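Local atomic coordinates of interferon (Danio rerio, PDB entry 3PIV), a protein that probably acts as a secreted antiviral cytokine of the type I interferon family, signalling through binding to cytokine receptors. Residues A[60-65]-A[145-150]; A[40-45]-A[109-114]; A[67-72]-A[80-85]; A[52-57]-A[152-157]. All blocks are in the same frame, centred on the assembly; numbering follows the deposited sequence.

Interaction 1 (A[60-65]-A[145-150])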
# COMPACT_ATOMS: atom_id res chain seq x y z
N ASP A 60 3.18 -4.77 1.73
CA ASP A 60 3.36 -6.02 1.00
C ASP A 60 2.19 -6.25 0.07
O ASP A 60 2.37 -6.78 -1.03
CB ASP A 60 3.56 -7.19 1.96
CG ASP A 60 4.96 -7.24 2.57
OD1 ASP A 60 5.84 -6.44 2.20
OD2 ASP A 60 5.17 -8.08 3.46
N HIS A 61 1.00 -5.82 0.48
CA HIS A 61 -0.20 -5.96 -0.34
C HIS A 61 -0.12 -5.08 -1.57
O HIS A 61 -0.49 -5.48 -2.66
CB HIS A 61 -1.47 -5.62 0.46
CG HIS A 61 -1.99 -6.77 1.27
ND1 HIS A 61 -2.27 -6.67 2.62
CD2 HIS A 61 -2.25 -8.05 0.93
CE1 HIS A 61 -2.70 -7.84 3.06
NE2 HIS A 61 -2.67 -8.70 2.06
N ILE A 62 0.35 -3.85 -1.38
CA ILE A 62 0.51 -2.93 -2.50
C ILE A 62 1.55 -3.48 -3.48
O ILE A 62 1.34 -3.48 -4.68
CB ILE A 62 0.95 -1.53 -2.02
CG1 ILE A 62 -0.20 -0.85 -1.26
CG2 ILE A 62 1.39 -0.69 -3.20
CD1 ILE A 62 0.21 0.45 -0.53
N ILE A 63 2.67 -3.97 -2.96
CA ILE A 63 3.69 -4.55 -3.84
C ILE A 63 3.07 -5.66 -4.67
O ILE A 63 3.22 -5.71 -5.88
CB ILE A 63 4.89 -5.09 -3.04
CG1 ILE A 63 5.66 -3.92 -2.41
CG2 ILE A 63 5.78 -5.93 -3.93
CD1 ILE A 63 6.30 -4.24 -1.07
N HIS A 64 2.32 -6.53 -4.01
CA HIS A 64 1.74 -7.68 -4.67
C HIS A 64 0.72 -7.29 -5.72
O HIS A 64 0.66 -7.89 -6.80
CB HIS A 64 1.15 -8.63 -3.63
CG HIS A 64 2.19 -9.23 -2.73
ND1 HIS A 64 1.91 -9.68 -1.46
CD2 HIS A 64 3.52 -9.43 -2.93
CE1 HIS A 64 3.03 -10.15 -0.92
NE2 HIS A 64 4.01 -10.01 -1.79
N LEU A 65 -0.07 -6.27 -5.41
CA LEU A 65 -1.10 -5.78 -6.33
C LEU A 65 -0.47 -5.22 -7.60
O LEU A 65 -0.98 -5.44 -8.71
CB LEU A 65 -1.94 -4.69 -5.65
CG LEU A 65 -3.11 -4.08 -6.42
CD1 LEU A 65 -4.08 -5.16 -6.88
CD2 LEU A 65 -3.83 -3.04 -5.59
N LYS A 145 -2.60 5.55 -4.11
CA LYS A 145 -2.26 6.92 -3.69
C LYS A 145 -2.86 7.21 -2.32
O LYS A 145 -2.18 7.71 -1.44
CB LYS A 145 -2.74 7.95 -4.70
CG LYS A 145 -2.39 9.41 -4.31
CD LYS A 145 -2.98 10.42 -5.28
CE LYS A 145 -2.44 11.82 -5.02
NZ LYS A 145 -2.93 12.77 -6.06
N SER A 146 -4.14 6.88 -2.15
CA SER A 146 -4.77 7.09 -0.85
C SER A 146 -4.14 6.28 0.29
O SER A 146 -4.05 6.76 1.40
CB SER A 146 -6.28 6.85 -0.93
OG SER A 146 -6.92 8.02 -1.42
N HIS A 147 -3.72 5.05 0.02
CA HIS A 147 -3.06 4.26 1.06
C HIS A 147 -1.76 4.95 1.45
O HIS A 147 -1.43 5.07 2.63
CB HIS A 147 -2.72 2.85 0.55
CG HIS A 147 -3.90 1.92 0.51
ND1 HIS A 147 -4.38 1.27 1.62
CD2 HIS A 147 -4.69 1.54 -0.53
CE1 HIS A 147 -5.43 0.54 1.28
NE2 HIS A 147 -5.62 0.67 -0.02
N LEU A 148 -1.01 5.40 0.45
CA LEU A 148 0.29 5.97 0.73
C LEU A 148 0.14 7.24 1.59
O LEU A 148 0.95 7.49 2.48
CB LEU A 148 1.05 6.29 -0.57
CG LEU A 148 1.51 5.09 -1.43
CD1 LEU A 148 2.09 5.56 -2.74
CD2 LEU A 148 2.51 4.23 -0.66
N GLN A 149 -0.91 8.02 1.32
CA GLN A 149 -1.15 9.27 2.07
C GLN A 149 -1.48 8.97 3.51
O GLN A 149 -0.91 9.55 4.40
CB GLN A 149 -2.25 10.11 1.41
CG GLN A 149 -1.76 10.86 0.19
CD GLN A 149 -2.86 11.33 -0.73
OE1 GLN A 149 -3.98 10.81 -0.71
NE2 GLN A 149 -2.53 12.31 -1.57
N ARG A 150 -2.37 8.01 3.74
CA ARG A 150 -2.73 7.64 5.10
C ARG A 150 -1.62 6.88 5.86
O ARG A 150 -1.43 7.08 7.06
CB ARG A 150 -4.03 6.84 5.11
CG ARG A 150 -5.26 7.61 4.57
CD ARG A 150 -5.71 8.77 5.47
NE ARG A 150 -6.05 8.36 6.83
CZ ARG A 150 -7.28 8.05 7.25
NH1 ARG A 150 -8.29 8.07 6.41
NH2 ARG A 150 -7.49 7.70 8.51

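Interaction 2 (A[40-45]-A[109-114])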
# COMPACT_ATOMS: atom_id res chain seq x y z
N TYR A 40 -8.17 2.73 8.60
CA TYR A 40 -7.04 3.62 8.84
C TYR A 40 -7.26 4.47 10.08
O TYR A 40 -6.32 4.74 10.83
CB TYR A 40 -6.77 4.50 7.61
CG TYR A 40 -5.82 3.86 6.64
CD1 TYR A 40 -4.45 4.02 6.77
CD2 TYR A 40 -6.29 3.05 5.62
CE1 TYR A 40 -3.57 3.42 5.89
CE2 TYR A 40 -5.42 2.44 4.73
CZ TYR A 40 -4.07 2.63 4.87
OH TYR A 40 -3.20 2.03 4.00
N THR A 41 -8.51 4.90 10.29
CA THR A 41 -8.87 5.66 11.49
C THR A 41 -8.50 4.83 12.72
O THR A 41 -7.80 5.33 13.61
CB THR A 41 -10.39 6.02 11.52
OG1 THR A 41 -10.68 6.98 10.50
CG2 THR A 41 -10.78 6.60 12.87
N LEU A 42 -8.94 3.57 12.74
CA LEU A 42 -8.58 2.64 13.80
C LEU A 42 -7.06 2.52 13.97
O LEU A 42 -6.55 2.58 15.08
CB LEU A 42 -9.19 1.26 13.51
CG LEU A 42 -8.71 0.02 14.28
CD1 LEU A 42 -9.21 0.04 15.72
CD2 LEU A 42 -9.18 -1.25 13.58
N MET A 43 -6.33 2.37 12.87
CA MET A 43 -4.88 2.24 12.95
C MET A 43 -4.23 3.53 13.45
O MET A 43 -3.19 3.51 14.13
CB MET A 43 -4.30 1.80 11.59
CG MET A 43 -4.77 0.42 11.11
SD MET A 43 -4.75 -0.89 12.37
CE MET A 43 -3.12 -0.62 13.09
N ASP A 44 -4.84 4.67 13.11
CA ASP A 44 -4.31 5.95 13.56
C ASP A 44 -4.12 5.99 15.09
O ASP A 44 -3.19 6.64 15.59
CB ASP A 44 -5.23 7.09 13.11
CG ASP A 44 -5.09 7.41 11.62
OD1 ASP A 44 -4.01 7.19 11.04
OD2 ASP A 44 -6.08 7.90 11.03
N LYS A 45 -4.99 5.29 15.83
CA LYS A 45 -4.93 5.34 17.29
C LYS A 45 -4.58 4.01 17.95
O LYS A 45 -4.68 3.86 19.17
CB LYS A 45 -6.23 5.91 17.88
CG LYS A 45 -7.51 5.26 17.37
CD LYS A 45 -8.71 6.15 17.70
CE LYS A 45 -10.03 5.52 17.25
NZ LYS A 45 -10.33 4.25 17.97
N LYS A 109 -5.75 -13.75 15.21
CA LYS A 109 -5.43 -12.90 14.06
C LYS A 109 -6.04 -11.52 14.30
O LYS A 109 -7.22 -11.40 14.65
CB LYS A 109 -5.95 -13.50 12.76
CG LYS A 109 -5.18 -13.04 11.52
CD LYS A 109 -5.90 -13.39 10.22
CE LYS A 109 -5.99 -14.89 10.02
NZ LYS A 109 -6.20 -15.23 8.58
N GLU A 110 -5.23 -10.47 14.16
CA GLU A 110 -5.72 -9.12 14.40
C GLU A 110 -6.75 -8.75 13.33
O GLU A 110 -6.65 -9.17 12.17
CB GLU A 110 -4.56 -8.12 14.39
CG GLU A 110 -3.62 -8.22 15.59
CD GLU A 110 -4.34 -8.04 16.94
OE1 GLU A 110 -5.36 -7.31 17.00
OE2 GLU A 110 -3.88 -8.64 17.94
N SER A 111 -7.74 -7.97 13.72
CA SER A 111 -8.78 -7.60 12.78
C SER A 111 -8.22 -6.72 11.66
O SER A 111 -8.74 -6.72 10.55
CB SER A 111 -9.91 -6.87 13.51
OG SER A 111 -9.45 -5.64 14.04
N TYR A 112 -7.15 -5.98 11.93
CA TYR A 112 -6.58 -5.16 10.87
C TYR A 112 -5.98 -5.98 9.73
O TYR A 112 -6.09 -5.61 8.57
CB TYR A 112 -5.62 -4.09 11.39
CG TYR A 112 -4.43 -4.58 12.21
CD1 TYR A 112 -3.31 -5.13 11.59
CD2 TYR A 112 -4.42 -4.45 13.59
CE1 TYR A 112 -2.22 -5.56 12.34
CE2 TYR A 112 -3.36 -4.87 14.35
CZ TYR A 112 -2.25 -5.42 13.72
OH TYR A 112 -1.19 -5.84 14.49
N GLU A 113 -5.36 -7.11 10.06
CA GLU A 113 -4.82 -8.00 9.03
C GLU A 113 -5.94 -8.60 8.18
O GLU A 113 -5.84 -8.67 6.95
CB GLU A 113 -3.97 -9.12 9.65
CG GLU A 113 -3.48 -10.14 8.62
CD GLU A 113 -2.63 -11.25 9.24
OE1 GLU A 113 -2.09 -11.05 10.34
OE2 GLU A 113 -2.49 -12.31 8.60
N ILE A 114 -7.01 -9.02 8.83
CA ILE A 114 -8.18 -9.52 8.13
C ILE A 114 -8.82 -8.46 7.22
O ILE A 114 -9.09 -8.72 6.04
CB ILE A 114 -9.22 -10.06 9.14
CG1 ILE A 114 -8.61 -11.20 9.98
CG2 ILE A 114 -10.48 -10.49 8.41
CD1 ILE A 114 -9.49 -11.75 11.08

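Interaction 3 (A[67-72]-A[80-85])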
# COMPACT_ATOMS: atom_id res chain seq x y z
N ASP A 67 2.63 -5.64 -8.83
CA ASP A 67 3.58 -6.53 -9.49
C ASP A 67 2.82 -7.37 -10.50
O ASP A 67 2.68 -8.57 -10.33
CB ASP A 67 4.24 -7.43 -8.43
CG ASP A 67 5.39 -8.29 -8.99
OD1 ASP A 67 5.90 -8.00 -10.10
OD2 ASP A 67 5.80 -9.27 -8.31
N ALA A 68 2.30 -6.72 -11.54
CA ALA A 68 1.36 -7.37 -12.46
C ALA A 68 1.57 -6.96 -13.92
O ALA A 68 0.61 -6.77 -14.65
CB ALA A 68 -0.09 -7.09 -12.02
N ARG A 69 2.82 -6.82 -14.31
CA ARG A 69 3.16 -6.45 -15.68
C ARG A 69 2.40 -7.29 -16.71
O ARG A 69 1.93 -6.77 -17.71
CB ARG A 69 4.67 -6.58 -15.87
CG ARG A 69 5.34 -7.46 -14.80
CD ARG A 69 5.41 -6.85 -13.34
NE ARG A 69 6.80 -6.83 -12.90
CZ ARG A 69 7.63 -5.80 -13.10
NH1 ARG A 69 7.21 -4.68 -13.72
NH2 ARG A 69 8.89 -5.89 -12.67
N GLU A 70 2.25 -8.58 -16.42
CA GLU A 70 1.52 -9.49 -17.29
C GLU A 70 0.06 -9.11 -17.51
O GLU A 70 -0.58 -9.62 -18.43
CB GLU A 70 1.63 -10.93 -16.76
CG GLU A 70 0.72 -11.28 -15.58
CD GLU A 70 1.32 -10.98 -14.21
OE1 GLU A 70 1.99 -9.94 -14.04
OE2 GLU A 70 1.12 -11.80 -13.28
N HIS A 71 -0.47 -8.20 -16.69
CA HIS A 71 -1.87 -7.74 -16.81
C HIS A 71 -2.01 -6.25 -17.08
O HIS A 71 -3.05 -5.67 -16.79
CB HIS A 71 -2.66 -8.04 -15.53
CG HIS A 71 -2.77 -9.50 -15.22
ND1 HIS A 71 -2.29 -10.06 -14.06
CD2 HIS A 71 -3.28 -10.53 -15.95
CE1 HIS A 71 -2.52 -11.36 -14.07
NE2 HIS A 71 -3.11 -11.67 -15.21
N MET A 72 -0.97 -5.64 -17.62
CA MET A 72 -0.95 -4.20 -17.79
C MET A 72 -0.83 -3.72 -19.24
O MET A 72 -0.45 -2.58 -19.47
CB MET A 72 0.16 -3.58 -16.93
CG MET A 72 -0.13 -3.64 -15.43
SD MET A 72 1.26 -3.13 -14.42
CE MET A 72 0.45 -2.91 -12.84
N ASN A 80 9.38 0.30 -16.01
CA ASN A 80 10.57 0.48 -15.19
C ASN A 80 10.20 1.31 -13.97
O ASN A 80 10.72 1.08 -12.89
CB ASN A 80 11.68 1.16 -15.99
CG ASN A 80 12.20 0.30 -17.13
OD1 ASN A 80 12.38 -0.91 -16.97
ND2 ASN A 80 12.46 0.92 -18.28
N THR A 81 9.31 2.27 -14.16
CA THR A 81 8.84 3.07 -13.02
C THR A 81 8.03 2.17 -12.07
O THR A 81 8.17 2.26 -10.85
CB THR A 81 8.01 4.29 -13.47
OG1 THR A 81 8.78 5.08 -14.37
CG2 THR A 81 7.59 5.16 -12.25
N VAL A 82 7.23 1.26 -12.62
CA VAL A 82 6.54 0.31 -11.77
C VAL A 82 7.54 -0.47 -10.92
O VAL A 82 7.41 -0.57 -9.69
CB VAL A 82 5.68 -0.66 -12.56
CG1 VAL A 82 5.06 -1.68 -11.61
CG2 VAL A 82 4.59 0.09 -13.31
N GLU A 83 8.57 -0.99 -11.56
CA GLU A 83 9.57 -1.78 -10.85
C GLU A 83 10.23 -0.94 -9.74
O GLU A 83 10.46 -1.42 -8.63
CB GLU A 83 10.60 -2.35 -11.83
CG GLU A 83 11.80 -3.04 -11.16
CD GLU A 83 11.44 -4.34 -10.47
OE1 GLU A 83 10.29 -4.82 -10.60
OE2 GLU A 83 12.30 -4.89 -9.76
N ASP A 84 10.54 0.30 -10.04
CA ASP A 84 11.12 1.16 -9.01
C ASP A 84 10.16 1.32 -7.83
O ASP A 84 10.58 1.30 -6.66
CB ASP A 84 11.53 2.52 -9.58
CG ASP A 84 12.73 2.41 -10.52
OD1 ASP A 84 13.57 1.52 -10.29
OD2 ASP A 84 12.82 3.21 -11.47
N PHE A 85 8.88 1.46 -8.15
CA PHE A 85 7.85 1.64 -7.14
C PHE A 85 7.82 0.44 -6.22
O PHE A 85 7.79 0.57 -4.99
CB PHE A 85 6.49 1.81 -7.82
CG PHE A 85 5.36 2.05 -6.87
CD1 PHE A 85 4.47 1.03 -6.57
CD2 PHE A 85 5.16 3.30 -6.30
CE1 PHE A 85 3.41 1.25 -5.69
CE2 PHE A 85 4.10 3.53 -5.43
CZ PHE A 85 3.23 2.50 -5.12

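Interaction 4 (A[52-57]-A[152-157])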
# COMPACT_ATOMS: atom_id res chain seq x y z
N VAL A 52 3.11 -0.66 13.02
CA VAL A 52 4.21 -1.16 12.21
C VAL A 52 3.86 -2.47 11.51
O VAL A 52 4.19 -2.65 10.34
CB VAL A 52 5.46 -1.37 13.06
CG1 VAL A 52 6.58 -2.01 12.22
CG2 VAL A 52 5.92 -0.03 13.67
N LYS A 53 3.20 -3.38 12.22
CA LYS A 53 2.76 -4.63 11.63
C LYS A 53 1.82 -4.32 10.48
O LYS A 53 1.89 -4.95 9.44
CB LYS A 53 2.02 -5.49 12.65
CG LYS A 53 2.89 -6.04 13.77
CD LYS A 53 2.10 -7.08 14.54
CE LYS A 53 2.72 -7.38 15.88
NZ LYS A 53 2.25 -8.72 16.37
N PHE A 54 0.95 -3.34 10.71
CA PHE A 54 -0.00 -2.87 9.70
C PHE A 54 0.68 -2.22 8.50
O PHE A 54 0.21 -2.34 7.36
CB PHE A 54 -0.97 -1.85 10.31
CG PHE A 54 -1.98 -1.31 9.31
CD1 PHE A 54 -3.10 -2.04 8.98
CD2 PHE A 54 -1.77 -0.08 8.68
CE1 PHE A 54 -4.03 -1.56 8.05
CE2 PHE A 54 -2.70 0.42 7.75
CZ PHE A 54 -3.82 -0.32 7.43
N LEU A 55 1.78 -1.51 8.74
CA LEU A 55 2.50 -0.90 7.64
C LEU A 55 3.15 -2.00 6.78
O LEU A 55 3.10 -1.94 5.56
CB LEU A 55 3.55 0.08 8.14
CG LEU A 55 2.98 1.40 8.65
CD1 LEU A 55 4.07 2.21 9.32
CD2 LEU A 55 2.33 2.20 7.51
N VAL A 56 3.71 -3.01 7.43
CA VAL A 56 4.33 -4.11 6.69
C VAL A 56 3.29 -4.85 5.87
O VAL A 56 3.51 -5.10 4.70
CB VAL A 56 5.05 -5.11 7.59
CG1 VAL A 56 5.52 -6.34 6.75
CG2 VAL A 56 6.22 -4.45 8.26
N LEU A 57 2.15 -5.18 6.49
CA LEU A 57 1.08 -5.87 5.80
C LEU A 57 0.62 -5.11 4.57
O LEU A 57 0.54 -5.68 3.48
CB LEU A 57 -0.12 -6.10 6.73
CG LEU A 57 0.03 -7.19 7.79
CD1 LEU A 57 -1.15 -7.15 8.70
CD2 LEU A 57 0.20 -8.59 7.15
N ASP A 152 1.44 7.39 5.69
CA ASP A 152 2.39 8.40 6.12
C ASP A 152 1.96 9.06 7.44
O ASP A 152 2.79 9.42 8.28
CB ASP A 152 2.55 9.45 5.02
CG ASP A 152 3.52 10.55 5.40
OD1 ASP A 152 4.75 10.30 5.37
OD2 ASP A 152 3.05 11.66 5.71
N ILE A 153 0.66 9.22 7.62
CA ILE A 153 0.13 9.75 8.86
C ILE A 153 0.40 8.77 9.98
O ILE A 153 0.92 9.13 11.03
CB ILE A 153 -1.39 10.01 8.74
CG1 ILE A 153 -1.66 11.16 7.77
CG2 ILE A 153 -1.99 10.31 10.11
CD1 ILE A 153 -3.13 11.50 7.65
N ILE A 154 0.07 7.51 9.74
CA ILE A 154 0.33 6.46 10.71
C ILE A 154 1.81 6.36 11.08
O ILE A 154 2.14 6.16 12.24
CB ILE A 154 -0.16 5.10 10.18
CG1 ILE A 154 -1.70 5.09 10.15
CG2 ILE A 154 0.40 3.96 11.02
CD1 ILE A 154 -2.27 3.98 9.31
N ALA A 155 2.69 6.50 10.09
CA ALA A 155 4.12 6.46 10.37
C ALA A 155 4.52 7.66 11.22
O ALA A 155 5.22 7.51 12.21
CB ALA A 155 4.93 6.42 9.07
N SER A 156 4.06 8.85 10.83
CA SER A 156 4.33 10.04 11.63
C SER A 156 3.93 9.79 13.06
O SER A 156 4.74 9.94 13.97
CB SER A 156 3.55 11.27 11.12
OG SER A 156 4.14 11.80 9.96
N ASN A 157 2.66 9.41 13.27
CA ASN A 157 2.13 9.25 14.62
C ASN A 157 2.83 8.12 15.35
O ASN A 157 2.99 8.15 16.56
CB ASN A 157 0.62 9.01 14.62
CG ASN A 157 -0.18 10.16 14.00
OD1 ASN A 157 0.24 11.33 14.01
ND2 ASN A 157 -1.35 9.83 13.46

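Interaction 1 (A[60-65]-A[145-150])
The imidazole of His147 meets the terminal methyl of Ile62 at a slant, while further aromatic rings also meet it: Phe35 forms an edge-to-face pair with it, and the rings of His119 and Phe120 meet it at intermediate tilts. This is the interior of the helical bundle of a type I interferon, where helix 48-66 and helix 134-158 interlock through few but well-buried side chains, here close to the centre of the chain. Ile62 carries the whole of its side of the contact. With CG1 anti to the carbonyl carbon (chi1 -69°) and chi2 extended (170°), CD1 is carried out from helix 48-66 to the base of the histidine, lying 3.9 Å from His147 CB. The CA atoms of Ile62 and His147 stay 8.8 Å apart, so the gap between these segments is spanned by side chains alone, which pass alongside each other, pointing opposite ways. His147 is a polar residue in a buried place, and both of its ring nitrogens are accounted for: ND1 is hydrogen-bonded to Tyr40 OH and NE2 to His119 NE2. Two such bonds on different sides of the ring should fix its rotation. Phe120, Phe85 and Leu89 also touch Ile62, bringing helices 111-129 and 79-101 to the same spot. The next residue after the histidine, Leu148, reaches the same methyl from farther off, its CD2 lying 4.4 Å from Ile62 CD1.

Interaction 2 (A[40-45]-A[109-114])
Two unlike side-chain bends bring Met43 and Tyr112 together. The tyrosine places CG between its own backbone N and carbonyl carbon (chi1 57°), so that the ring stands up from the first turn of helix 111-129; the methionine folds back at both chi2 and chi3 (chi3 -47°), turning its sulfur and terminal methyl onto that ring. The two side chains run nearly square to one another. Met43 SD presses against the root of the tyrosine, 3.5 Å from Tyr112 CB and 3.7 Å from Tyr112 CG, whereas the methyl CE reaches over one face near the rim, 4.1 Å from Tyr112 CD2. This is a Met-aromatic contact of the slanting kind, with SD 4.4 Å from the ring centroid and 43° off the ring normal. In the helical bundle of a type I interferon it joins the short helix 37-44 to the beginning of helix 111-129, well away from the centre of the chain. The opposite face of the tyrosine ring is covered from within its own segment: Glu110, at the N-cap position of helix 111-129, lays its CB 3.5 Å above the plane, also toward the rim. The ring is thus held between a methionine methyl and a glutamate methylene, and its phenol end is tied down by a hydrogen bond between Tyr112 OH and Asp50 OD1. Phe54 of helix 48-66 packs on Met43 as well. Toward solvent the contact thins out to Leu42, whose CD2 comes only within 4.4 Å of Ser111 OG.

Interaction 3 (A[67-72]-A[80-85])
A salt-bridge network of Asp67, Arg69 and Glu83 ties the loop that follows helix 48-66 to the early turns of helix 79-101. Arg69 is its middle member. Its chain bends at chi2 and chi3, which turns the guanidinium back between the two acids. NH2 of Arg69 reaches OE1 of Glu83 at 2.7 Å, a single-pronged salt bridge across the contact, and NE of Arg69 lies 3.2 Å from OD1 of Asp67 within the loop. The guanidinium and the Glu83 carboxylate have almost parallel planes, 9° apart, but stepped, with OE1 out of the guanidinium plane. Glu83 gets there with CG anti to its backbone N and a bend at chi2. The two acidic oxygens, Asp67 OD1 and Glu83 OE1, are 5.4 Å apart, and the arginine between them probably offsets the repulsion of their like charges. Arg69 NH1 makes a weak hydrogen bond to Gln79 OE1, and Glu83 OE2 a weak one to Asn87 ND2. Beside the ionic pair lies the buried Val82, whose CG1 comes within 4.3 Å of Arg69 NH1. The loop itself makes a short 3-10 turn, with His71 N bonded to Ala68 O at 2.7 Å. It also touches Trp137 of helix 134-158, through Ala68 and Met72, while Phe85, one turn along from Val82 and Thr81, faces helices 10-23 and 134-158.

Interaction 4 (A[52-57]-A[152-157])
Ile154 packs on both Phe54 and Leu55 in a buried helix-helix contact inside the four-helix cytokine bundle. Here helix 48-66 and helix 134-158 run roughly antiparallel, with local axes 151° apart in direction and 10.5 Å apart at closest approach. On the packed side, Ile154 CD1 comes slantwise to the phenyl ring, 3.9 Å from Phe54 CE2 and 4.1 Å from Phe54 CD2, the two side chains set nearly perpendicular. Phe54 has CG anti to its backbone N (chi1 180°), which sets the ring so that its CD2-CE2 side meets this methyl, while the ring also packs against helices 37-44 and 111-129; Tyr40 meets it edge-to-face. Leu55 belongs to the same packed side: its CG is 4.3 Å from Ile154 CG2, and its CD1 is equally far from Ala155 CB. The solvent side is quite different. Farther round helix 134-158, Ile153, Ser156 and Asn157 are exposed. There Ser156 bonds back into its own helix, its OG and its N reaching Asp152 O from opposite faces of the carbonyl plane, OG at 3.2 Å.

Interactions 1 and 4 both join helix 48-66 to helix 134-158, and both are buried; interaction 1 lies nearer the centre of the chain. Interaction 2, partly buried, relies on sulfur against an aromatic ring, and interaction 3, also partly buried, on charge, the latter sitting on the other side of the chain's centre from interactions 2 and 4. Bridges connect them: Asp44 of interaction 2 forms a salt bridge with Arg150 of interaction 1 and packs on Ile154 of interaction 4, while Phe85 of interaction 3 touches Leu148. Contacts 1 and 4 are apolar across their segments, though interaction 1 includes a histidine with polar partners outside them; ion pairs take over between the loop and helix 79-101.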